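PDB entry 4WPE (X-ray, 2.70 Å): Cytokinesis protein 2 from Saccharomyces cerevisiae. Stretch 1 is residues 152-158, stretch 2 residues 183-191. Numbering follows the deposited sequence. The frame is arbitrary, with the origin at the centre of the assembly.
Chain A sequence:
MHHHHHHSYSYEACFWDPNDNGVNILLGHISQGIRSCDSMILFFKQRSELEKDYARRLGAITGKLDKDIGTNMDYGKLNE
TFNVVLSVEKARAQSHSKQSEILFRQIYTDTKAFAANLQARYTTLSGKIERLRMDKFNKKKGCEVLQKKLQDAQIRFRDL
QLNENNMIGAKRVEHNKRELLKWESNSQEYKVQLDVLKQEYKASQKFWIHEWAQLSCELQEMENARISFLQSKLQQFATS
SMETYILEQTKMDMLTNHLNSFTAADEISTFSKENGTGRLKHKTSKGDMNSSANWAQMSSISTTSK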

# COMPACT_ATOMS: atom_id res chain seq x y z
N ASP A 152 -23.40 -5.91 -76.25
CA ASP A 152 -22.89 -4.99 -77.27
C ASP A 152 -22.62 -5.71 -78.58
O ASP A 152 -23.09 -5.28 -79.64
CB ASP A 152 -21.60 -4.31 -76.79
CG ASP A 152 -21.86 -3.24 -75.75
OD1 ASP A 152 -21.30 -3.34 -74.64
OD2 ASP A 152 -22.61 -2.29 -76.05
N ALA A 153 -21.88 -6.80 -78.50
CA ALA A 153 -21.52 -7.59 -79.68
C ALA A 153 -22.76 -8.15 -80.36
O ALA A 153 -22.84 -8.18 -81.59
CB ALA A 153 -20.57 -8.71 -79.30
N GLN A 154 -23.73 -8.59 -79.56
CA GLN A 154 -24.98 -9.12 -80.10
C GLN A 154 -25.79 -8.03 -80.80
O GLN A 154 -26.47 -8.29 -81.80
CB GLN A 154 -25.82 -9.74 -78.98
CG GLN A 154 -25.44 -11.16 -78.64
CD GLN A 154 -26.13 -11.66 -77.39
OE1 GLN A 154 -26.40 -10.89 -76.47
NE2 GLN A 154 -26.41 -12.95 -77.34
N ILE A 155 -25.70 -6.81 -80.29
CA ILE A 155 -26.43 -5.69 -80.87
C ILE A 155 -25.78 -5.25 -82.18
O ILE A 155 -26.47 -4.97 -83.16
CB ILE A 155 -26.51 -4.50 -79.90
CG1 ILE A 155 -27.59 -4.75 -78.85
CG2 ILE A 155 -26.83 -3.21 -80.63
CD1 ILE A 155 -27.56 -3.77 -77.70
N ARG A 156 -24.45 -5.21 -82.20
CA ARG A 156 -23.74 -4.80 -83.41
C ARG A 156 -23.88 -5.85 -84.51
O ARG A 156 -23.84 -5.53 -85.69
CB ARG A 156 -22.26 -4.52 -83.11
CG ARG A 156 -21.47 -4.04 -84.32
CD ARG A 156 -20.46 -2.96 -83.95
NE ARG A 156 -20.20 -2.92 -82.51
CZ ARG A 156 -20.23 -1.81 -81.78
NH1 ARG A 156 -20.51 -0.65 -82.35
NH2 ARG A 156 -19.97 -1.87 -80.48
N PHE A 157 -24.07 -7.10 -84.11
CA PHE A 157 -24.32 -8.16 -85.08
C PHE A 157 -25.69 -8.00 -85.73
O PHE A 157 -25.81 -8.09 -86.95
CB PHE A 157 -24.22 -9.54 -84.42
CG PHE A 157 -24.61 -10.67 -85.34
CD1 PHE A 157 -23.74 -11.12 -86.32
CD2 PHE A 157 -25.84 -11.30 -85.21
CE1 PHE A 157 -24.09 -12.17 -87.16
CE2 PHE A 157 -26.20 -12.34 -86.05
CZ PHE A 157 -25.32 -12.77 -87.03
N ARG A 158 -26.72 -7.75 -84.92
CA ARG A 158 -28.08 -7.59 -85.44
C ARG A 158 -28.19 -6.34 -86.31
O ARG A 158 -28.94 -6.32 -87.28
CB ARG A 158 -29.09 -7.52 -84.29
N TRP A 183 -18.35 -10.13 -85.96
CA TRP A 183 -19.17 -9.90 -84.77
C TRP A 183 -20.09 -11.07 -84.48
O TRP A 183 -20.69 -11.15 -83.40
CB TRP A 183 -19.96 -8.60 -84.93
CG TRP A 183 -19.08 -7.42 -84.74
CD1 TRP A 183 -18.54 -6.63 -85.71
CD2 TRP A 183 -18.57 -6.94 -83.49
NE1 TRP A 183 -17.75 -5.66 -85.14
CE2 TRP A 183 -17.75 -5.83 -83.78
CE3 TRP A 183 -18.74 -7.32 -82.16
CZ2 TRP A 183 -17.10 -5.10 -82.78
CZ3 TRP A 183 -18.10 -6.60 -81.17
CH2 TRP A 183 -17.29 -5.50 -81.49
N GLU A 184 -20.20 -11.98 -85.44
CA GLU A 184 -20.80 -13.28 -85.18
C GLU A 184 -19.83 -14.07 -84.30
O GLU A 184 -20.22 -14.69 -83.32
CB GLU A 184 -21.08 -14.02 -86.49
CG GLU A 184 -21.82 -15.34 -86.33
CD GLU A 184 -21.98 -16.06 -87.65
OE1 GLU A 184 -23.13 -16.33 -88.06
OE2 GLU A 184 -20.95 -16.37 -88.29
N SER A 185 -18.55 -14.01 -84.67
CA SER A 185 -17.49 -14.68 -83.93
C SER A 185 -17.39 -14.12 -82.52
O SER A 185 -17.33 -14.87 -81.54
CB SER A 185 -16.15 -14.53 -84.64
OG SER A 185 -16.16 -15.20 -85.89
N ASN A 186 -17.37 -12.79 -82.42
CA ASN A 186 -17.28 -12.11 -81.13
C ASN A 186 -18.42 -12.49 -80.20
O ASN A 186 -18.20 -12.77 -79.02
CB ASN A 186 -17.25 -10.60 -81.35
CG ASN A 186 -15.88 -10.09 -81.74
OD1 ASN A 186 -14.93 -10.87 -81.88
ND2 ASN A 186 -15.76 -8.78 -81.94
N SER A 187 -19.64 -12.51 -80.73
CA SER A 187 -20.80 -12.90 -79.94
C SER A 187 -20.68 -14.32 -79.42
O SER A 187 -21.05 -14.61 -78.28
CB SER A 187 -22.08 -12.75 -80.77
OG SER A 187 -22.30 -11.40 -81.13
N GLN A 188 -20.16 -15.21 -80.26
CA GLN A 188 -20.01 -16.62 -79.89
C GLN A 188 -18.95 -16.81 -78.82
O GLN A 188 -19.17 -17.55 -77.85
CB GLN A 188 -19.66 -17.45 -81.13
CG GLN A 188 -20.79 -17.59 -82.13
CD GLN A 188 -20.35 -18.28 -83.41
OE1 GLN A 188 -19.23 -18.76 -83.52
NE2 GLN A 188 -21.25 -18.32 -84.39
N GLU A 189 -17.81 -16.15 -78.98
CA GLU A 189 -16.71 -16.29 -78.03
C GLU A 189 -17.04 -15.64 -76.70
O GLU A 189 -16.76 -16.20 -75.64
CB GLU A 189 -15.43 -15.68 -78.60
CG GLU A 189 -15.03 -16.24 -79.95
CD GLU A 189 -13.89 -15.47 -80.58
OE1 GLU A 189 -13.50 -14.41 -80.03
OE2 GLU A 189 -13.37 -15.92 -81.62
N TYR A 190 -17.64 -14.45 -76.75
CA TYR A 190 -18.02 -13.74 -75.54
C TYR A 190 -19.01 -14.56 -74.72
O TYR A 190 -18.93 -14.59 -73.49
CB TYR A 190 -18.64 -12.38 -75.88
CG TYR A 190 -17.62 -11.31 -76.17
CD1 TYR A 190 -16.32 -11.41 -75.69
CD2 TYR A 190 -17.96 -10.19 -76.92
CE1 TYR A 190 -15.39 -10.42 -75.95
CE2 TYR A 190 -17.03 -9.20 -77.18
CZ TYR A 190 -15.75 -9.32 -76.69
OH TYR A 190 -14.82 -8.34 -76.95
N LYS A 191 -19.92 -15.23 -75.40
CA LYS A 191 -20.90 -16.08 -74.74
C LYS A 191 -20.21 -17.21 -73.99
O LYS A 191 -20.57 -17.53 -72.85
CB LYS A 191 -21.90 -16.65 -75.75
CG LYS A 191 -23.22 -17.12 -75.16
CD LYS A 191 -23.16 -18.56 -74.70
CE LYS A 191 -24.52 -19.03 -74.23
NZ LYS A 191 -25.12 -18.07 -73.26
O HOH W 1 -24.45 -15.32 -78.59

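Two antiparallel helices, their directions 155° apart, approach to 8.5 Å between axes. The backbones come nearest where Ala153 faces Ser187 and where Phe157 faces Trp183, with CA to CA distances of 5.4 Å in both pairs, one helical turn apart on each helix.

Trp183 contributes the most covered surface, and it offers two different parts of its indole to stretch 1. Its edge meets Ala153, whose CB lies 3.7 Å from Trp183 CE3. One face carries Arg156: the aliphatic CG of Arg156 stands almost exactly on the normal of the five-membered ring, 4.0 Å from its centroid, a CH-pi contact. Farther along the side chain, Arg156 NE comes within 3.8 Å of Trp183 CZ2, but Arg156 CZ is 5.0 Å from the centroid of the Trp183 six-membered ring, so any cation-pi attraction is weak at most. The methylene packing is the clearer contact.

Ala153 is the knob. Its methyl sits among Trp183, Asn186, Ser187 and Tyr190, and the Tyr190 ring also presents its edge, with CD2 3.8 Å from Ala153 CB. Trp183 CE3 and Tyr190 CD2 both lie within 3.8 Å of Ala153 CB, so the methyl is in contact with two aromatic rings at once.

Phe157 packs one turn on. Its CE1 lies 3.6 Å from Glu184 CB, so the acidic residue serves the interface through its aliphatic part, while Phe157 CB rests 4.0 Å from Trp183 O.

No direct hydrogen bond crosses between the helices. Ser187 OG is 3.3 Å from Ala153 O, but the angle is poor; the hydroxyl instead donates to Trp183 O at 2.8 Å, satisfying its polarity within its own helix. The rule to be read here is shape before polarity: a methyl between aromatic edges, an arginine stem over an indole face, and a serine that pays its own hydrogen-bonding cost.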